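Local coordinates for 1-carboxybiuret hydrolase subunit AtzE (Pseudomonas sp., PDB 6C62), which hydrolyses 1-carboxybiuret to urea-1,3-dicarboxylate and ammonia, a step in the bacterial breakdown of the herbicide atrazine, at residues L327-D330 / R331-G335; T389-C393 / R394-G398. One frame throughout, in Å; residues are numbered along the deposited sequence.

Contact 1 of 2, residues L327-D330 / R331-G335; sequences LSVD and RFISG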
loop_
_atom_site.group_PDB
_atom_site.type_symbol
_atom_site.label_atom_id
_atom_site.label_comp_id
_atom_site.label_asym_id
_atom_site.label_seq_id
_atom_site.Cartn_x
_atom_site.Cartn_y
_atom_site.Cartn_z
ATOM N N LEU A 327 -16.406 8.564 -23.815
ATOM C CA LEU A 327 -17.291 7.905 -22.819
ATOM C C LEU A 327 -16.690 7.665 -21.464
ATOM O O LEU A 327 -17.393 7.287 -20.557
ATOM C CB LEU A 327 -17.796 6.566 -23.363
ATOM C CG LEU A 327 -18.723 6.749 -24.615
ATOM C CD1 LEU A 327 -19.147 5.392 -25.193
ATOM C CD2 LEU A 327 -19.963 7.629 -24.287
ATOM N N SER A 328 -15.389 7.794 -21.306
ATOM C CA SER A 328 -14.804 7.541 -19.997
ATOM C C SER A 328 -13.887 8.624 -19.531
ATOM O O SER A 328 -13.494 8.613 -18.407
ATOM C CB SER A 328 -14.081 6.178 -20.002
ATOM O OG SER A 328 -13.093 6.203 -21.028
ATOM N N VAL A 329 -13.493 9.563 -20.387
ATOM C CA VAL A 329 -12.542 10.569 -19.964
ATOM C C VAL A 329 -13.031 11.386 -18.743
ATOM O O VAL A 329 -12.230 11.725 -17.872
ATOM C CB VAL A 329 -12.146 11.494 -21.107
ATOM C CG1 VAL A 329 -13.288 12.413 -21.496
ATOM C CG2 VAL A 329 -10.917 12.259 -20.740
ATOM N N ASP A 330 -14.335 11.683 -18.684
ATOM C CA ASP A 330 -14.886 12.422 -17.553
ATOM C C ASP A 330 -14.915 11.602 -16.268
ATOM O O ASP A 330 -14.819 12.179 -15.168
ATOM C CB ASP A 330 -16.251 13.014 -17.837
ATOM C CG ASP A 330 -16.235 13.887 -19.137
ATOM O OD1 ASP A 330 -15.188 14.579 -19.300
ATOM O OD2 ASP A 330 -17.203 13.792 -19.983
ATOM N N ARG A 331 -14.920 10.275 -16.408
ATOM C CA ARG A 331 -14.814 9.398 -15.258
ATOM C C ARG A 331 -13.390 9.357 -14.741
ATOM O O ARG A 331 -13.187 9.309 -13.550
ATOM C CB ARG A 331 -15.295 7.989 -15.620
ATOM C CG ARG A 331 -16.735 8.011 -16.211
ATOM C CD ARG A 331 -17.313 6.628 -16.370
ATOM N NE ARG A 331 -17.366 5.942 -15.061
ATOM C CZ ARG A 331 -17.442 4.626 -14.897
ATOM N NH1 ARG A 331 -17.377 3.829 -15.966
ATOM N NH2 ARG A 331 -17.537 4.115 -13.676
ATOM N N PHE A 332 -12.412 9.358 -15.634
ATOM C CA PHE A 332 -11.023 9.467 -15.233
ATOM C C PHE A 332 -10.765 10.790 -14.528
ATOM O O PHE A 332 -10.098 10.817 -13.473
ATOM C CB PHE A 332 -10.038 9.302 -16.443
ATOM C CG PHE A 332 -9.771 7.890 -16.857
ATOM C CD1 PHE A 332 -9.244 6.964 -15.984
ATOM C CD2 PHE A 332 -10.010 7.502 -18.130
ATOM C CE1 PHE A 332 -8.951 5.660 -16.400
ATOM C CE2 PHE A 332 -9.783 6.188 -18.554
ATOM C CZ PHE A 332 -9.230 5.274 -17.692
ATOM N N ILE A 333 -11.302 11.882 -15.090
ATOM C CA ILE A 333 -11.098 13.191 -14.488
ATOM C C ILE A 333 -11.752 13.224 -13.082
ATOM O O ILE A 333 -11.120 13.670 -12.133
ATOM C CB ILE A 333 -11.602 14.323 -15.371
ATOM C CG1 ILE A 333 -10.695 14.543 -16.554
ATOM C CG2 ILE A 333 -11.694 15.617 -14.609
ATOM C CD1 ILE A 333 -11.308 15.416 -17.676
ATOM N N SER A 334 -12.982 12.767 -12.959
ATOM C CA SER A 334 -13.608 12.651 -11.654
ATOM C C SER A 334 -12.753 11.929 -10.658
ATOM O O SER A 334 -12.567 12.387 -9.514
ATOM C CB SER A 334 -14.951 11.879 -11.774
ATOM O OG SER A 334 -15.623 11.910 -10.513
ATOM N N GLY A 335 -12.191 10.801 -11.083
ATOM C CA GLY A 335 -11.269 10.007 -10.231
ATOM C C GLY A 335 -10.085 10.810 -9.717
ATOM O O GLY A 335 -9.722 10.718 -8.533
#
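Phe-332 reaches back alongside Ser-328, the residue four places earlier, and its side chain can be followed outward from the backbone. CB lies 3.6 Å from Val-329 O. Beyond it CG sits beside the backbone N and anti to the carbonyl carbon (chi1 -81°), which sends the ring back toward the start of the helix. CD2 passes 3.7 Å from Ser-328 O, and farther out CE2 comes 4.1 Å from Ser-328 OG; Val-329 CA lies at the ring edge, near its plane. Other aromatic residues gather round it: the rings of Tyr-125 and His-313 meet it at steeply inclined planes, and Phe-123 and Phe-202 pack on it, so a large flat residue suits this buried place. Ser-328 O receives Phe-332 N at 3.1 Å in a nearly straight bond, plus a weak one from Arg-331 N. One residue on, Ile-333 N reaches Val-329 O at 2.9 Å, and CG1 of Ile-333 rests 3.5 Å from that same oxygen. Ser-334 N approaches Asp-330 O from above its carbonyl plane. OD1 of Asp-330 forms a salt bridge with a basic side chain on the chain of another protein, while Arg-331 makes a cation-pi contact with Tyr-125. This is the first turn of helix 329-336, with Ser-328 at the N-cap position and successive i to i+4 backbone bonds.

Contact 2 of 2, residues T389-C393 / R394-G398; sequences TRHPC and RPAMG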
loop_
_atom_site.group_PDB
_atom_site.type_symbol
_atom_site.label_atom_id
_atom_site.label_comp_id
_atom_site.label_asym_id
_atom_site.label_seq_id
_atom_site.Cartn_x
_atom_site.Cartn_y
_atom_site.Cartn_z
ATOM N N THR A 389 -35.099 -0.633 -10.252
ATOM C CA THR A 389 -34.180 0.475 -10.056
ATOM C C THR A 389 -33.359 0.766 -11.324
ATOM O O THR A 389 -32.714 -0.127 -11.895
ATOM C CB THR A 389 -33.248 0.285 -8.860
ATOM O OG1 THR A 389 -34.013 -0.129 -7.740
ATOM C CG2 THR A 389 -32.528 1.615 -8.550
ATOM N N ARG A 390 -33.386 2.037 -11.723
ATOM C CA ARG A 390 -32.605 2.495 -12.867
ATOM C C ARG A 390 -31.107 2.645 -12.499
ATOM O O ARG A 390 -30.750 3.223 -11.480
ATOM C CB ARG A 390 -33.150 3.832 -13.397
ATOM C CG ARG A 390 -32.893 4.029 -14.888
ATOM C CD ARG A 390 -33.224 5.426 -15.397
ATOM N NE ARG A 390 -32.357 6.415 -14.759
ATOM C CZ ARG A 390 -32.247 7.699 -15.117
ATOM N NH1 ARG A 390 -32.937 8.198 -16.156
ATOM N NH2 ARG A 390 -31.419 8.493 -14.431
ATOM N N HIS A 391 -30.223 2.244 -13.407
ATOM C CA HIS A 391 -28.781 2.445 -13.264
ATOM C C HIS A 391 -28.222 2.898 -14.608
ATOM O O HIS A 391 -28.681 2.421 -15.630
ATOM C CB HIS A 391 -28.091 1.133 -12.908
ATOM C CG HIS A 391 -28.523 0.524 -11.629
ATOM N ND1 HIS A 391 -27.950 0.845 -10.422
ATOM C CD2 HIS A 391 -29.445 -0.428 -11.367
ATOM C CE1 HIS A 391 -28.508 0.118 -9.473
ATOM N NE2 HIS A 391 -29.425 -0.654 -10.018
ATOM N N PRO A 392 -27.154 3.710 -14.603
ATOM C CA PRO A 392 -26.357 3.850 -15.828
ATOM C C PRO A 392 -25.843 2.459 -16.239
ATOM O O PRO A 392 -25.314 1.691 -15.411
ATOM C CB PRO A 392 -25.244 4.839 -15.450
ATOM C CG PRO A 392 -25.153 4.815 -13.938
ATOM C CD PRO A 392 -26.541 4.378 -13.430
ATOM N N CYS A 393 -26.023 2.141 -17.522
ATOM C CA CYS A 393 -25.699 0.832 -18.056
ATOM C C CYS A 393 -24.241 0.446 -17.850
ATOM O O CYS A 393 -23.965 -0.659 -17.449
ATOM C CB CYS A 393 -25.951 0.850 -19.563
ATOM S SG CYS A 393 -25.572 -0.698 -20.408
ATOM N N ARG A 394 -23.327 1.334 -18.204
ATOM C CA ARG A 394 -21.919 1.036 -18.233
ATOM C C ARG A 394 -21.388 0.603 -16.853
ATOM O O ARG A 394 -20.969 -0.516 -16.749
ATOM C CB ARG A 394 -21.074 2.126 -18.971
ATOM C CG ARG A 394 -21.463 2.161 -20.465
ATOM C CD ARG A 394 -20.610 3.070 -21.352
ATOM N NE ARG A 394 -20.868 4.466 -21.026
ATOM C CZ ARG A 394 -21.904 5.185 -21.517
ATOM N NH1 ARG A 394 -22.781 4.698 -22.423
ATOM N NH2 ARG A 394 -22.069 6.446 -21.109
ATOM N N PRO A 395 -21.543 1.405 -15.790
ATOM C CA PRO A 395 -21.128 0.896 -14.445
ATOM C C PRO A 395 -21.939 -0.281 -13.919
ATOM O O PRO A 395 -21.425 -1.147 -13.216
ATOM C CB PRO A 395 -21.352 2.087 -13.551
ATOM C CG PRO A 395 -21.226 3.259 -14.486
ATOM C CD PRO A 395 -21.878 2.840 -15.753
ATOM N N ALA A 396 -23.225 -0.299 -14.234
ATOM C CA ALA A 396 -24.128 -1.315 -13.663
ATOM C C ALA A 396 -23.791 -2.751 -13.996
ATOM O O ALA A 396 -24.155 -3.639 -13.201
ATOM C CB ALA A 396 -25.549 -1.067 -14.086
ATOM N N MET A 397 -23.194 -3.001 -15.175
ATOM C CA MET A 397 -22.839 -4.367 -15.582
ATOM C C MET A 397 -21.945 -5.062 -14.522
ATOM O O MET A 397 -21.918 -6.282 -14.438
ATOM C CB MET A 397 -22.142 -4.372 -16.953
ATOM C CG MET A 397 -23.042 -4.146 -18.188
ATOM S SD MET A 397 -24.422 -5.328 -18.276
ATOM C CE MET A 397 -25.662 -4.233 -17.672
ATOM N N GLY A 398 -21.191 -4.277 -13.730
ATOM C CA GLY A 398 -20.287 -4.866 -12.697
ATOM C C GLY A 398 -20.776 -4.870 -11.265
ATOM O O GLY A 398 -20.014 -5.117 -10.330
#
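Ala-396 turns its methyl back onto the strand end that leads into its own helix: its CB lies 3.6 Å from His-391 CB and 3.1 Å from Pro-392 O. A small side chain suits such a close approach. The same carbonyl accepts Ala-396 N at 3.1 Å, the donor tilted 16° from the carbonyl plane, and so holds the methyl against the strand. Alongside, Pro-395 CD packs on Pro-392 CB at 3.9 Å; having no N-H to donate, proline fits readily in a first helical turn. The next bond, Met-397 N to Cys-393 O, is weak at 3.4 Å. Met-397 is bent at chi2 (-55°) and again at chi3, which returns CE to 4.0 Å from Cys-393 O. Farther out, Ile-384 of the partner strand packs on Cys-393, Ala-396 and Met-397, while backbone hydrogen bonds between His-391 and Ile-384 and between Cys-393 and Glu-382 fix the strand end. Glu-382 also takes Arg-394 NH1 in a salt bridge. The arrangement is a strand-to-helix junction: the second strand of the hairpin 383-386/389-392 runs straight into the short helix 393-396, with Pro-392 at its N-cap position.

How the contacts relate
Contact 1 precedes contact 2 along the chain, and their centres are 16 Å apart, yet their side chains meet directly. Arg-331 NH2 packs 3.9 Å from Pro-395 CG, and Leu-327 CD2 lies 4.0 Å from Arg-394 NH2, so side chains at and just before the start of helix 329-336 touch the short helix 393-396. Both contacts come near the presumed catalytic centre of this amidase-family enzyme. The side chain of Arg-331 is about 10 Å from those of Ser-150 and Ser-174, the probable relay serine and acyl-ester nucleophile, and that of Met-397 is about 9 Å from the side chain of Ser-174. Two helical turns from separate parts of the sequence thus meet close to the active site.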